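Local coordinates for protein glycosyl transferase family 9 (Veillonella parvula, PDB 3TOV) that probably transfers a sugar, such as a heptose, from an activated nucleotide donor to an acceptor, as a family 9 glycosyltransferase of the GT-B fold, at residues A[25-30]-A[158-163]; A[136-141]-A[296-301]. One frame throughout, in Å; residues are numbered along the deposited sequence.

Contact 1: A[25-30]-A[158-163]; sequences TTPFLE and SGLHIE
The first turn of helix 26-35, which follows strand 10-14 of the first parallel sheet, lies against residues 158-163, an extended length of chain; the CA atoms come nearest at P27 and L160, 5.7 Å apart. This chain, in the loop between helices 139-149 and 166-178 on the way to the second sheet, is probably part of the link between the two GT-B domains. G159 has a positive phi (83°), which glycine adopts readily. The methyl CG2 of T26 rests on the peptide between L160 and H161, 3.4 Å from L160 CA, while its hydroxyl OG1 makes a weak hydrogen bond to H161 O; threonine suits both roles. P27, acceptable in a first turn where no backbone N-H is needed, lies side by side with L160, its CG 3.7 Å from L160 CD2. I23 of helix 19-23 and I277 of helix 271-277 also touch the leucine side chain. E30 sends CG anti to its backbone N (chi1 169°) and stays extended, so the carboxylate arrives at S158. E30 OE1 takes the N-H of S158 on its syn lone pair, 2.8 Å from S158 N and nearly straight at 164°. S158 OG donates to E30 OE2 at 2.9 Å, from above the carboxylate plane. Both carboxylate oxygens are therefore engaged by one residue, which helps to fix its rotation and would probably help it remain ionised.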
ATOM      1  N   THR A  25      -2.221   5.939   4.342  1.00 52.55           N
ATOM      2  CA  THR A  25      -2.958   6.851   5.208  1.00 49.17           C
ATOM      3  C   THR A  25      -3.314   6.143   6.502  1.00 51.77           C
ATOM      4  O   THR A  25      -3.936   6.722   7.395  1.00 56.94           O
ATOM      5  CB  THR A  25      -4.269   7.329   4.565  1.00 46.78           C
ATOM      6  OG1 THR A  25      -5.191   6.230   4.460  1.00 52.32           O
ATOM      7  CG2 THR A  25      -4.013   7.914   3.194  1.00 44.26           C
ATOM      8  N   THR A  26      -2.918   4.884   6.602  1.00 46.65           N
ATOM      9  CA  THR A  26      -3.392   4.043   7.684  1.00 50.80           C
ATOM     10  C   THR A  26      -2.715   4.290   9.053  1.00 52.41           C
ATOM     11  O   THR A  26      -3.372   4.159  10.099  1.00 46.37           O
ATOM     12  CB  THR A  26      -3.366   2.552   7.268  1.00 55.09           C
ATOM     13  OG1 THR A  26      -4.492   1.880   7.845  1.00 67.20           O
ATOM     14  CG2 THR A  26      -2.070   1.873   7.687  1.00 48.84           C
ATOM     15  N   PRO A  27      -1.414   4.660   9.052  1.00 58.10           N
ATOM     16  CA  PRO A  27      -0.692   4.991  10.287  1.00 55.79           C
ATOM     17  C   PRO A  27      -1.121   6.361  10.829  1.00 50.28           C
ATOM     18  O   PRO A  27      -1.234   6.565  12.042  1.00 48.57           O
ATOM     19  CB  PRO A  27       0.773   5.049   9.831  1.00 53.29           C
ATOM     20  CG  PRO A  27       0.811   4.447   8.481  1.00 50.97           C
ATOM     21  CD  PRO A  27      -0.518   4.748   7.886  1.00 56.12           C
ATOM     22  N   PHE A  28      -1.337   7.299   9.916  1.00 44.24           N
ATOM     23  CA  PHE A  28      -2.024   8.543  10.228  1.00 48.31           C
ATOM     24  C   PHE A  28      -3.354   8.299  10.981  1.00 54.85           C
ATOM     25  O   PHE A  28      -3.717   9.026  11.919  1.00 55.40           O
ATOM     26  CB  PHE A  28      -2.259   9.293   8.916  1.00 49.38           C
ATOM     27  CG  PHE A  28      -3.327  10.335   8.983  1.00 52.56           C
ATOM     28  CD1 PHE A  28      -2.997  11.673   9.079  1.00 56.10           C
ATOM     29  CD2 PHE A  28      -4.663   9.980   8.929  1.00 54.37           C
ATOM     30  CE1 PHE A  28      -3.984  12.640   9.131  1.00 58.37           C
ATOM     31  CE2 PHE A  28      -5.654  10.942   8.984  1.00 55.24           C
ATOM     32  CZ  PHE A  28      -5.315  12.275   9.084  1.00 55.40           C
ATOM     33  N   LEU A  29      -4.077   7.264  10.572  1.00 51.55           N
ATOM     34  CA  LEU A  29      -5.356   6.951  11.188  1.00 51.36           C
ATOM     35  C   LEU A  29      -5.225   6.390  12.586  1.00 50.97           C
ATOM     36  O   LEU A  29      -6.187   6.420  13.366  1.00 52.32           O
ATOM     37  CB  LEU A  29      -6.103   5.943  10.341  1.00 54.75           C
ATOM     38  CG  LEU A  29      -6.979   6.564   9.281  1.00 51.90           C
ATOM     39  CD1 LEU A  29      -7.581   5.451   8.481  1.00 55.45           C
ATOM     40  CD2 LEU A  29      -8.031   7.383   9.980  1.00 53.27           C
ATOM     41  N   GLU A  30      -4.059   5.825  12.879  1.00 49.28           N
ATOM     42  CA  GLU A  30      -3.779   5.338  14.219  1.00 55.25           C
ATOM     43  C   GLU A  30      -3.453   6.537  15.084  1.00 68.19           C
ATOM     44  O   GLU A  30      -3.946   6.661  16.207  1.00 77.35           O
ATOM     45  CB  GLU A  30      -2.603   4.380  14.217  1.00 51.74           C
ATOM     46  CG  GLU A  30      -2.099   4.045  15.609  1.00 65.31           C
ATOM     47  CD  GLU A  30      -0.794   3.239  15.598  1.00 77.08           C
ATOM     48  OE1 GLU A  30      -0.114   3.204  14.542  1.00 79.81           O
ATOM     49  OE2 GLU A  30      -0.454   2.636  16.645  1.00 77.46           O
ATOM     50  N   SER A 158       2.559   2.340  14.548  1.00 53.57           N
ATOM     51  CA  SER A 158       3.078   0.985  14.346  1.00 47.66           C
ATOM     52  C   SER A 158       2.946   0.458  12.917  1.00 53.23           C
ATOM     53  O   SER A 158       2.636  -0.710  12.695  1.00 50.41           O
ATOM     54  CB  SER A 158       2.396   0.026  15.299  1.00 41.79           C
ATOM     55  OG  SER A 158       1.058   0.420  15.466  1.00 42.35           O
ATOM     56  N   GLY A 159       3.205   1.319  11.947  1.00 59.45           N
ATOM     57  CA  GLY A 159       3.314   0.877  10.575  1.00 55.45           C
ATOM     58  C   GLY A 159       1.971   0.762   9.909  1.00 52.42           C
ATOM     59  O   GLY A 159       0.941   1.054  10.513  1.00 52.03           O
ATOM     60  N   LEU A 160       2.003   0.351   8.645  1.00 54.67           N
ATOM     61  CA  LEU A 160       0.797   0.069   7.881  1.00 52.74           C
ATOM     62  C   LEU A 160       0.075  -1.163   8.420  1.00 57.31           C
ATOM     63  O   LEU A 160       0.681  -2.088   8.983  1.00 56.17           O
ATOM     64  CB  LEU A 160       1.139  -0.150   6.417  1.00 45.67           C
ATOM     65  CG  LEU A 160       2.237   0.727   5.829  1.00 37.80           C
ATOM     66  CD1 LEU A 160       2.578   0.243   4.431  1.00 38.30           C
ATOM     67  CD2 LEU A 160       1.820   2.170   5.790  1.00 34.93           C
ATOM     68  N   HIS A 161      -1.232  -1.174   8.221  1.00 63.44           N
ATOM     69  CA  HIS A 161      -2.078  -2.187   8.820  1.00 68.73           C
ATOM     70  C   HIS A 161      -3.318  -2.423   7.960  1.00 60.31           C
ATOM     71  O   HIS A 161      -3.937  -1.482   7.471  1.00 54.54           O
ATOM     72  CB  HIS A 161      -2.490  -1.733  10.219  1.00 74.37           C
ATOM     73  CG  HIS A 161      -3.345  -2.716  10.945  1.00 88.00           C
ATOM     74  ND1 HIS A 161      -4.443  -2.338  11.686  1.00 93.65           N
ATOM     75  CD2 HIS A 161      -3.263  -4.063  11.050  1.00 98.82           C
ATOM     76  CE1 HIS A 161      -5.004  -3.412  12.217  1.00100.12           C
ATOM     77  NE2 HIS A 161      -4.308  -4.471  11.844  1.00104.11           N
ATOM     78  N   ILE A 162      -3.657  -3.685   7.746  1.00 54.07           N
ATOM     79  CA  ILE A 162      -4.960  -4.008   7.202  1.00 49.86           C
ATOM     80  C   ILE A 162      -5.507  -5.139   8.022  1.00 55.03           C
ATOM     81  O   ILE A 162      -4.852  -6.174   8.179  1.00 53.44           O
ATOM     82  CB  ILE A 162      -4.920  -4.415   5.743  1.00 49.10           C
ATOM     83  CG1 ILE A 162      -4.419  -3.251   4.893  1.00 49.76           C
ATOM     84  CG2 ILE A 162      -6.313  -4.809   5.289  1.00 51.33           C
ATOM     85  CD1 ILE A 162      -4.504  -3.502   3.401  1.00 49.32           C
ATOM     86  N   GLU A 163      -6.692  -4.920   8.580  1.00 61.89           N
ATOM     87  CA  GLU A 163      -7.295  -5.885   9.478  1.00 66.97           C
ATOM     88  C   GLU A 163      -8.044  -6.855   8.608  1.00 65.80           C
ATOM     89  O   GLU A 163      -8.895  -6.434   7.827  1.00 70.33           O
ATOM     90  CB  GLU A 163      -8.254  -5.180  10.429  1.00 73.00           C
ATOM     91  CG  GLU A 163      -8.617  -5.976  11.654  1.00 82.91           C
ATOM     92  CD  GLU A 163      -7.436  -6.182  12.573  1.00 96.62           C
ATOM     93  OE1 GLU A 163      -7.380  -5.512  13.630  1.00 95.32           O
ATOM     94  OE2 GLU A 163      -6.563  -7.016  12.234  1.00107.20           O
TER

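Contact 2: A[136-141]-A[296-301]; sequences TRHAAD and GPYQAH. With SO4 (sulfate ion), chain D.
Aromatic and apolar contacts centre on Y298, the first inner residue of a type II beta turn running from P297 to A300; Q299, with its positive phi, is the second. The CG of Y298 lies anti to the backbone N (chi1 175°), which carries the ring to the start of helix 139-149. There the methyl of A140 sits over the middle of one face, with A140 CB 3.8 Å from the centroid of the Y298 ring and 9° off the normal, a CH-pi contact for which a small alanine is well suited. H138, at the N-cap position, also has CG anti to its backbone N. Its ring runs almost parallel to that of Y298, with planes at 12°, but the two are slid so far apart that they barely overlap, their centroids 5.1 Å from one another. The H138 ring turns an edge to the carbonyl O of G296.

The polar contacts are made by the hydroxyl of Y298 and by the imidazole. Y298 OH donates to D141 OD1 at 3.3 Å, meeting it from above the carboxylate plane, and has a further hydrogen-bond partner in N157 ND2. H138 ND1 is bonded to F293 O, which helps set the imidazole's rotation. Replacing Y298 by an alanine would remove the ring and hydroxyl, and would probably loosen the packing on A140 and H138 and cost the bonds to D141 and N157.

Away from 296-301, R137 NH1 donates a hydrogen bond to O2 of a sulfate ion, probably from the crystallisation liquor, and its NE forms a salt bridge with D133.

The 296-301 loop leads into strand 302-305, an outermost strand of the second sheet, while helix 139-149 follows the strands of the first, so the contact spans the two halves of the GT-B fold.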
ATOM      1  N   THR A 136      10.211  16.298   2.047  1.00 44.44           N
ATOM      2  CA  THR A 136      11.026  15.962   3.201  1.00 48.88           C
ATOM      3  C   THR A 136      10.536  14.770   4.019  1.00 43.34           C
ATOM      4  O   THR A 136      11.230  14.255   4.899  1.00 34.73           O
ATOM      5  CB  THR A 136      11.259  17.217   4.068  1.00 58.84           C
ATOM      6  OG1 THR A 136      12.644  17.577   3.991  1.00 71.16           O
ATOM      7  CG2 THR A 136      10.860  16.989   5.517  1.00 57.67           C
ATOM      8  N   ARG A 137       9.346  14.293   3.704  1.00 49.44           N
ATOM      9  CA  ARG A 137       8.846  13.126   4.406  1.00 49.32           C
ATOM     10  C   ARG A 137       8.547  11.948   3.479  1.00 51.81           C
ATOM     11  O   ARG A 137       8.317  12.123   2.285  1.00 58.41           O
ATOM     12  CB  ARG A 137       7.622  13.503   5.231  1.00 44.29           C
ATOM     13  CG  ARG A 137       7.931  13.743   6.685  1.00 36.92           C
ATOM     14  CD  ARG A 137       6.888  14.602   7.334  1.00 40.76           C
ATOM     15  NE  ARG A 137       7.250  16.014   7.283  1.00 48.21           N
ATOM     16  CZ  ARG A 137       7.411  16.775   8.363  1.00 48.47           C
ATOM     17  NH1 ARG A 137       7.739  18.053   8.229  1.00 46.65           N
ATOM     18  NH2 ARG A 137       7.234  16.256   9.578  1.00 47.98           N
ATOM     19  N   HIS A 138       8.607  10.746   4.038  1.00 47.23           N
ATOM     20  CA  HIS A 138       8.001   9.579   3.420  1.00 49.42           C
ATOM     21  C   HIS A 138       6.489   9.862   3.366  1.00 57.39           C
ATOM     22  O   HIS A 138       5.965  10.625   4.182  1.00 66.32           O
ATOM     23  CB  HIS A 138       8.319   8.359   4.283  1.00 48.82           C
ATOM     24  CG  HIS A 138       7.668   7.089   3.834  1.00 48.49           C
ATOM     25  ND1 HIS A 138       8.133   6.347   2.770  1.00 51.04           N
ATOM     26  CD2 HIS A 138       6.609   6.410   4.330  1.00 45.52           C
ATOM     27  CE1 HIS A 138       7.375   5.276   2.616  1.00 44.86           C
ATOM     28  NE2 HIS A 138       6.444   5.293   3.550  1.00 45.05           N
ATOM     29  N   ALA A 139       5.784   9.277   2.407  1.00 54.25           N
ATOM     30  CA  ALA A 139       4.364   9.591   2.225  1.00 53.31           C
ATOM     31  C   ALA A 139       3.473   9.385   3.475  1.00 50.29           C
ATOM     32  O   ALA A 139       2.491  10.113   3.687  1.00 39.17           O
ATOM     33  CB  ALA A 139       3.808   8.818   1.053  1.00 47.26           C
ATOM     34  N   ALA A 140       3.811   8.399   4.298  1.00 50.23           N
ATOM     35  CA  ALA A 140       2.991   8.110   5.465  1.00 53.03           C
ATOM     36  C   ALA A 140       3.246   9.118   6.577  1.00 54.67           C
ATOM     37  O   ALA A 140       2.328   9.495   7.314  1.00 59.79           O
ATOM     38  CB  ALA A 140       3.224   6.690   5.954  1.00 51.10           C
ATOM     39  N   ASP A 141       4.495   9.555   6.683  1.00 47.30           N
ATOM     40  CA  ASP A 141       4.863  10.569   7.656  1.00 48.66           C
ATOM     41  C   ASP A 141       4.281  11.917   7.260  1.00 52.84           C
ATOM     42  O   ASP A 141       3.941  12.737   8.120  1.00 53.53           O
ATOM     43  CB  ASP A 141       6.380  10.677   7.785  1.00 48.23           C
ATOM     44  CG  ASP A 141       6.999   9.466   8.465  1.00 57.99           C
ATOM     45  OD1 ASP A 141       6.321   8.853   9.326  1.00 56.36           O
ATOM     46  OD2 ASP A 141       8.164   9.130   8.130  1.00 62.86           O
ATOM     47  N   GLY A 296       8.555   4.197  -0.373  1.00 42.85           N
ATOM     48  CA  GLY A 296       9.124   2.894  -0.120  1.00 40.93           C
ATOM     49  C   GLY A 296       8.449   2.189   1.042  1.00 47.41           C
ATOM     50  O   GLY A 296       7.367   2.600   1.488  1.00 50.29           O
ATOM     51  N   PRO A 297       9.087   1.109   1.528  1.00 42.11           N
ATOM     52  CA  PRO A 297       8.709   0.263   2.668  1.00 43.17           C
ATOM     53  C   PRO A 297       8.706   1.000   4.003  1.00 54.21           C
ATOM     54  O   PRO A 297       9.718   1.030   4.714  1.00 64.43           O
ATOM     55  CB  PRO A 297       9.790  -0.814   2.682  1.00 38.73           C
ATOM     56  CG  PRO A 297      10.278  -0.867   1.292  1.00 43.55           C
ATOM     57  CD  PRO A 297      10.205   0.533   0.768  1.00 40.00           C
ATOM     58  N   TYR A 298       7.561   1.569   4.351  1.00 52.14           N
ATOM     59  CA  TYR A 298       7.449   2.340   5.578  1.00 49.95           C
ATOM     60  C   TYR A 298       7.479   1.476   6.821  1.00 54.40           C
ATOM     61  O   TYR A 298       6.645   0.578   6.966  1.00 57.87           O
ATOM     62  CB  TYR A 298       6.145   3.103   5.574  1.00 42.93           C
ATOM     63  CG  TYR A 298       5.877   3.848   6.844  1.00 37.91           C
ATOM     64  CD1 TYR A 298       6.511   5.055   7.098  1.00 40.11           C
ATOM     65  CD2 TYR A 298       4.978   3.360   7.782  1.00 35.76           C
ATOM     66  CE1 TYR A 298       6.261   5.761   8.250  1.00 44.56           C
ATOM     67  CE2 TYR A 298       4.717   4.057   8.943  1.00 40.47           C
ATOM     68  CZ  TYR A 298       5.360   5.263   9.171  1.00 49.57           C
ATOM     69  OH  TYR A 298       5.111   5.985  10.322  1.00 56.97           O
ATOM     70  N   GLN A 299       8.414   1.769   7.725  1.00 51.33           N
ATOM     71  CA  GLN A 299       8.447   1.101   9.016  1.00 45.32           C
ATOM     72  C   GLN A 299       8.470  -0.422   8.816  1.00 45.64           C
ATOM     73  O   GLN A 299       7.798  -1.168   9.531  1.00 43.99           O
ATOM     74  CB  GLN A 299       7.214   1.510   9.810  1.00 44.87           C
ATOM     75  CG  GLN A 299       7.330   1.391  11.301  1.00 51.48           C
ATOM     76  CD  GLN A 299       6.964   2.700  12.002  1.00 56.17           C
ATOM     77  OE1 GLN A 299       7.427   3.785  11.612  1.00 51.40           O
ATOM     78  NE2 GLN A 299       6.127   2.604  13.036  1.00 53.99           N
ATOM     79  N   ALA A 300       9.250  -0.879   7.842  1.00 46.08           N
ATOM     80  CA  ALA A 300       9.215  -2.286   7.450  1.00 52.15           C
ATOM     81  C   ALA A 300      10.560  -3.002   7.585  1.00 54.99           C
ATOM     82  O   ALA A 300      11.625  -2.383   7.502  1.00 54.63           O
ATOM     83  CB  ALA A 300       8.700  -2.414   6.019  1.00 49.59           C
ATOM     84  N   HIS A 301      10.498  -4.315   7.785  1.00 50.91           N
ATOM     85  CA  HIS A 301      11.689  -5.131   7.698  1.00 46.75           C
ATOM     86  C   HIS A 301      11.899  -5.468   6.223  1.00 45.81           C
ATOM     87  O   HIS A 301      11.417  -6.480   5.730  1.00 45.63           O
ATOM     88  CB  HIS A 301      11.566  -6.400   8.542  1.00 53.96           C
ATOM     89  CG  HIS A 301      12.824  -7.223   8.578  1.00 77.83           C
ATOM     90  ND1 HIS A 301      12.824  -8.587   8.796  1.00 85.95           N
ATOM     91  CD2 HIS A 301      14.126  -6.871   8.420  1.00 79.53           C
ATOM     92  CE1 HIS A 301      14.068  -9.037   8.777  1.00 81.29           C
ATOM     93  NE2 HIS A 301      14.877  -8.016   8.551  1.00 77.13           N
TER
HETATM   94  S   SO4 D 348       8.482  21.330   9.297  0.80 98.12           S
HETATM   95  O1  SO4 D 348       7.028  21.405   9.489  0.80 97.34           O
HETATM   96  O2  SO4 D 348       8.886  19.935   9.125  0.80 92.52           O
HETATM   97  O3  SO4 D 348       8.859  22.121   8.125  0.80 92.09           O
HETATM   98  O4  SO4 D 348       9.169  21.870  10.473  0.80100.83           O

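Overall arrangement
Contact 1 sets a helix of the first sheet's half against the connecting chain, whereas contact 2 reaches across to the half built on the second sheet; their centres are about 12 Å apart, and their segments alternate along the chain. Contact 1 is partly buried, with S158 exposed; contact 2 is buried, four of its five touching residues being so. The first pairs a helix start with extended chain through a carboxylate that binds a serine, whereas the second pairs a helix start with a turn through an aromatic ring. They meet directly: L160 CD2 packs on Y298 CD2 at 3.9 Å. N157 adds a second tie, touching P27 and E30 in one contact and bonding Y298 in the other.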